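Local coordinates for uncharacterized protein (Exiguobacterium sibiricum, PDB 3B77) that is of unknown function but carries a bacterial pleckstrin-homology domain and a helical region probably concerned with oligomerisation, at residues A[17-31]-A[40-52]. Numbering follows the deposited sequence.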
# COMPACT_ATOMS: atom_id res chain seq x y z
N ALA A 17 56.12 -20.83 33.50
CA ALA A 17 55.34 -21.84 32.80
C ALA A 17 54.56 -21.21 31.62
O ALA A 17 54.45 -21.80 30.55
CB ALA A 17 54.40 -22.56 33.76
N ALA A 18 54.06 -20.00 31.84
CA ALA A 18 53.28 -19.26 30.86
C ALA A 18 54.01 -18.99 29.54
O ALA A 18 53.38 -18.92 28.50
CB ALA A 18 52.81 -17.95 31.48
N ASP A 19 55.34 -18.87 29.57
CA ASP A 19 56.13 -18.53 28.39
C ASP A 19 56.04 -19.60 27.31
O ASP A 19 56.22 -19.32 26.13
CB ASP A 19 57.60 -18.30 28.79
CG ASP A 19 58.40 -17.50 27.75
OD1 ASP A 19 58.07 -16.32 27.51
OD2 ASP A 19 59.42 -18.01 27.23
N ASP A 20 55.75 -20.84 27.70
CA ASP A 20 55.61 -21.93 26.74
C ASP A 20 54.38 -21.79 25.85
O ASP A 20 54.35 -22.35 24.73
CB ASP A 20 55.54 -23.26 27.47
CG ASP A 20 56.87 -23.66 28.05
OD1 ASP A 20 57.89 -23.49 27.34
OD2 ASP A 20 56.90 -24.16 29.21
N TYR A 21 53.38 -21.05 26.34
CA TYR A 21 52.11 -20.89 25.65
C TYR A 21 52.01 -19.56 24.94
O TYR A 21 51.01 -19.28 24.30
CB TYR A 21 50.96 -21.10 26.63
CG TYR A 21 51.12 -22.42 27.35
CD1 TYR A 21 50.75 -23.60 26.73
CD2 TYR A 21 51.69 -22.48 28.61
CE1 TYR A 21 50.92 -24.82 27.37
CE2 TYR A 21 51.86 -23.69 29.26
CZ TYR A 21 51.47 -24.87 28.63
OH TYR A 21 51.62 -26.09 29.25
N VAL A 22 53.04 -18.74 25.05
CA VAL A 22 53.07 -17.45 24.36
C VAL A 22 53.43 -17.74 22.92
O VAL A 22 54.29 -18.58 22.67
CB VAL A 22 54.06 -16.47 25.01
CG1 VAL A 22 54.31 -15.28 24.09
CG2 VAL A 22 53.52 -16.00 26.36
N LEU A 23 52.75 -17.07 21.99
CA LEU A 23 52.98 -17.29 20.56
C LEU A 23 54.13 -16.42 20.09
O LEU A 23 53.96 -15.47 19.35
CB LEU A 23 51.72 -16.98 19.74
CG LEU A 23 50.45 -17.68 20.21
CD1 LEU A 23 49.29 -17.34 19.31
CD2 LEU A 23 50.66 -19.17 20.28
N HIS A 24 55.33 -16.79 20.53
CA HIS A 24 56.55 -16.11 20.12
C HIS A 24 56.67 -16.10 18.60
O HIS A 24 57.22 -15.17 18.03
CB HIS A 24 57.76 -16.82 20.71
CG HIS A 24 57.73 -16.90 22.20
ND1 HIS A 24 57.95 -15.80 23.00
CD2 HIS A 24 57.44 -17.92 23.03
CE1 HIS A 24 57.82 -16.15 24.27
NE2 HIS A 24 57.52 -17.43 24.32
N GLU A 25 56.15 -17.16 17.98
CA GLU A 25 56.12 -17.29 16.52
C GLU A 25 55.41 -16.12 15.84
O GLU A 25 55.79 -15.71 14.75
CB GLU A 25 55.45 -18.62 16.13
CG GLU A 25 56.26 -19.89 16.48
CD GLU A 25 55.94 -20.52 17.86
OE1 GLU A 25 55.46 -19.82 18.78
OE2 GLU A 25 56.20 -21.74 17.99
N ASP A 26 54.38 -15.58 16.49
CA ASP A 26 53.64 -14.43 15.97
C ASP A 26 54.03 -13.11 16.62
O ASP A 26 53.29 -12.14 16.52
CB ASP A 26 52.13 -14.63 16.15
CG ASP A 26 51.66 -15.92 15.55
OD1 ASP A 26 51.94 -16.98 16.15
OD2 ASP A 26 51.01 -15.87 14.49
N GLY A 27 55.20 -13.08 17.25
CA GLY A 27 55.72 -11.87 17.88
C GLY A 27 55.00 -11.45 19.15
O GLY A 27 55.09 -10.28 19.58
N GLU A 28 54.31 -12.39 19.78
CA GLU A 28 53.64 -12.12 21.02
C GLU A 28 54.68 -11.99 22.15
O GLU A 28 55.56 -12.83 22.31
CB GLU A 28 52.62 -13.21 21.34
CG GLU A 28 51.73 -12.83 22.50
CD GLU A 28 50.78 -13.91 22.88
OE1 GLU A 28 51.09 -15.07 22.59
OE2 GLU A 28 49.74 -13.61 23.52
N LYS A 29 54.53 -10.93 22.93
CA LYS A 29 55.51 -10.56 23.93
C LYS A 29 54.82 -10.34 25.29
O LYS A 29 53.75 -9.76 25.36
CB LYS A 29 56.23 -9.31 23.40
CG LYS A 29 57.04 -8.53 24.42
CD LYS A 29 57.92 -7.46 23.75
CE LYS A 29 58.43 -6.47 24.79
NZ LYS A 29 58.88 -7.17 26.00
N ILE A 30 55.43 -10.84 26.37
CA ILE A 30 54.85 -10.73 27.72
C ILE A 30 55.20 -9.38 28.31
O ILE A 30 56.36 -9.01 28.33
CB ILE A 30 55.39 -11.78 28.69
CG1 ILE A 30 55.19 -13.20 28.16
CG2 ILE A 30 54.70 -11.65 30.03
CD1 ILE A 30 55.83 -14.29 29.02
N TYR A 31 54.19 -8.65 28.78
CA TYR A 31 54.38 -7.33 29.39
C TYR A 31 54.13 -7.32 30.89
O TYR A 31 54.54 -6.39 31.56
CB TYR A 31 53.47 -6.30 28.72
CG TYR A 31 53.98 -5.85 27.38
CD1 TYR A 31 53.62 -6.53 26.23
CD2 TYR A 31 54.81 -4.73 27.26
CE1 TYR A 31 54.07 -6.13 25.00
CE2 TYR A 31 55.27 -4.33 26.02
CZ TYR A 31 54.88 -5.04 24.89
OH TYR A 31 55.30 -4.68 23.63
N GLU A 40 48.73 -18.48 37.24
CA GLU A 40 49.73 -17.69 36.54
C GLU A 40 48.99 -16.80 35.52
O GLU A 40 48.28 -17.31 34.65
CB GLU A 40 50.71 -18.61 35.85
CG GLU A 40 52.07 -17.99 35.64
CD GLU A 40 53.17 -19.01 35.35
OE1 GLU A 40 53.33 -19.98 36.13
OE2 GLU A 40 53.90 -18.82 34.35
N TYR A 41 49.11 -15.48 35.67
CA TYR A 41 48.37 -14.52 34.85
C TYR A 41 49.35 -13.77 33.95
O TYR A 41 50.10 -12.93 34.41
CB TYR A 41 47.63 -13.53 35.74
CG TYR A 41 46.68 -14.16 36.71
CD1 TYR A 41 45.38 -14.45 36.35
CD2 TYR A 41 47.07 -14.47 37.99
CE1 TYR A 41 44.51 -15.02 37.23
CE2 TYR A 41 46.21 -15.05 38.90
CZ TYR A 41 44.93 -15.32 38.52
OH TYR A 41 44.05 -15.89 39.39
N CYS A 42 49.31 -14.05 32.67
CA CYS A 42 50.29 -13.53 31.73
C CYS A 42 49.62 -12.56 30.78
O CYS A 42 48.75 -12.95 30.04
CB CYS A 42 50.86 -14.71 30.96
SG CYS A 42 52.14 -14.37 29.80
N PHE A 43 50.01 -11.29 30.86
CA PHE A 43 49.44 -10.23 30.02
C PHE A 43 50.41 -9.92 28.89
O PHE A 43 51.48 -9.40 29.12
CB PHE A 43 49.19 -8.97 30.83
CG PHE A 43 48.17 -9.13 31.92
CD1 PHE A 43 48.54 -9.63 33.16
CD2 PHE A 43 46.85 -8.79 31.71
CE1 PHE A 43 47.60 -9.77 34.18
CE2 PHE A 43 45.92 -8.92 32.69
CZ PHE A 43 46.28 -9.41 33.94
N THR A 44 49.99 -10.24 27.66
CA THR A 44 50.80 -10.00 26.47
C THR A 44 50.16 -8.89 25.64
O THR A 44 49.08 -8.37 26.01
CB THR A 44 50.92 -11.26 25.56
OG1 THR A 44 49.75 -11.39 24.75
CG2 THR A 44 51.11 -12.54 26.38
N ASN A 45 50.83 -8.53 24.54
CA ASN A 45 50.31 -7.54 23.61
C ASN A 45 49.04 -8.00 22.90
O ASN A 45 48.24 -7.18 22.49
CB ASN A 45 51.35 -7.14 22.56
CG ASN A 45 51.91 -8.31 21.82
OD1 ASN A 45 52.16 -9.35 22.40
ND2 ASN A 45 52.13 -8.14 20.55
N LEU A 46 48.84 -9.31 22.80
CA LEU A 46 47.70 -9.85 22.11
C LEU A 46 46.60 -10.42 22.99
O LEU A 46 45.45 -10.46 22.57
CB LEU A 46 48.14 -10.96 21.16
CG LEU A 46 49.26 -10.65 20.18
CD1 LEU A 46 49.75 -11.96 19.55
CD2 LEU A 46 48.90 -9.58 19.09
N ALA A 47 46.95 -10.89 24.20
CA ALA A 47 45.99 -11.65 25.02
C ALA A 47 46.37 -11.76 26.48
O ALA A 47 47.50 -11.42 26.88
CB ALA A 47 45.83 -13.07 24.48
N LEU A 48 45.38 -12.22 27.27
CA LEU A 48 45.58 -12.72 28.64
C LEU A 48 45.69 -14.28 28.56
O LEU A 48 44.76 -15.00 28.14
CB LEU A 48 44.43 -12.31 29.60
CG LEU A 48 44.42 -13.01 30.97
CD1 LEU A 48 45.68 -12.71 31.81
CD2 LEU A 48 43.12 -12.68 31.76
N VAL A 49 46.86 -14.78 28.96
CA VAL A 49 47.12 -16.20 29.01
C VAL A 49 47.08 -16.51 30.50
O VAL A 49 47.76 -15.89 31.27
CB VAL A 49 48.46 -16.55 28.36
CG1 VAL A 49 48.79 -18.01 28.52
CG2 VAL A 49 48.44 -16.16 26.89
N HIS A 50 46.20 -17.43 30.88
CA HIS A 50 45.96 -17.76 32.26
C HIS A 50 46.01 -19.27 32.45
O HIS A 50 45.27 -20.02 31.80
CB HIS A 50 44.59 -17.25 32.68
CG HIS A 50 44.14 -17.71 34.02
ND1 HIS A 50 42.83 -18.05 34.29
CD2 HIS A 50 44.83 -17.89 35.18
CE1 HIS A 50 42.73 -18.41 35.56
NE2 HIS A 50 43.93 -18.33 36.12
N LEU A 51 46.93 -19.69 33.32
CA LEU A 51 47.08 -21.07 33.72
C LEU A 51 46.33 -21.22 35.06
O LEU A 51 46.82 -20.78 36.08
CB LEU A 51 48.58 -21.37 33.90
CG LEU A 51 49.49 -21.43 32.67
CD1 LEU A 51 49.50 -20.10 31.86
CD2 LEU A 51 50.92 -21.80 33.08
N ASP A 52 45.15 -21.81 35.03
CA ASP A 52 44.26 -21.88 36.21
C ASP A 52 44.44 -23.17 36.98
O ASP A 52 44.15 -24.25 36.46
CB ASP A 52 42.79 -21.77 35.75
CG ASP A 52 41.76 -21.79 36.90
OD1 ASP A 52 42.09 -21.87 38.10
OD2 ASP A 52 40.56 -21.72 36.58
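Glu28 and Thr44 meet nearly at right angles, the threonine hydroxyl OG1 giving its proton to Glu28 OE2 on the anti side of the carboxylate, 2.5 Å away. Glutamate suits this place by its length: with CG anti to the backbone N (chi1 -170°) and the chain extended beyond it, the Glu28 carboxylate reaches Thr44 with OE2, while Glu28 OE1 takes Leu23 N of its own segment at 2.7 Å, nearly along the C-O axis, a bond that spans the 23-28 turn. Thr44 OG1 is itself an acceptor, for Leu46 N and Ala47 N, an ST turn and ST motif that shape the tight turn between strands 39-44 and 47-52. A valine in place of Thr44 would probably leave Glu28 OE2 without this donor and the two turn amides without their side-chain acceptor. A chi1 of 55° places Asn45 CG between its backbone N and carbonyl carbon, bringing OD1 over to Lys29 N at 2.9 Å, almost straight at the hydrogen but from above the carbonyl plane. Ile30 and Thr44 form an antiparallel non-hydrogen-bonded pair, followed by the bond from Tyr31 N to Phe43 O. On the Ile30 face, Cys42 SG touches Ile30 CG1 at 3.7 Å and Val22 CG2 at 4.0 Å. Alanine suits position 18 because only a methyl separates backbone from strand: Ala18 CB rests on Cys42 CB at 3.8 Å, and Ala18 N binds Glu40 OE2 at 2.8 Å from above the carboxylate plane. Residues 17-22 thus lie over the face carrying Cys42, Val49 and Leu51, and 28-29 lead into strand 30-35; strand 62-67 supplies Arg65 as Glu28's salt-bridge partner and Leu63 against Tyr21.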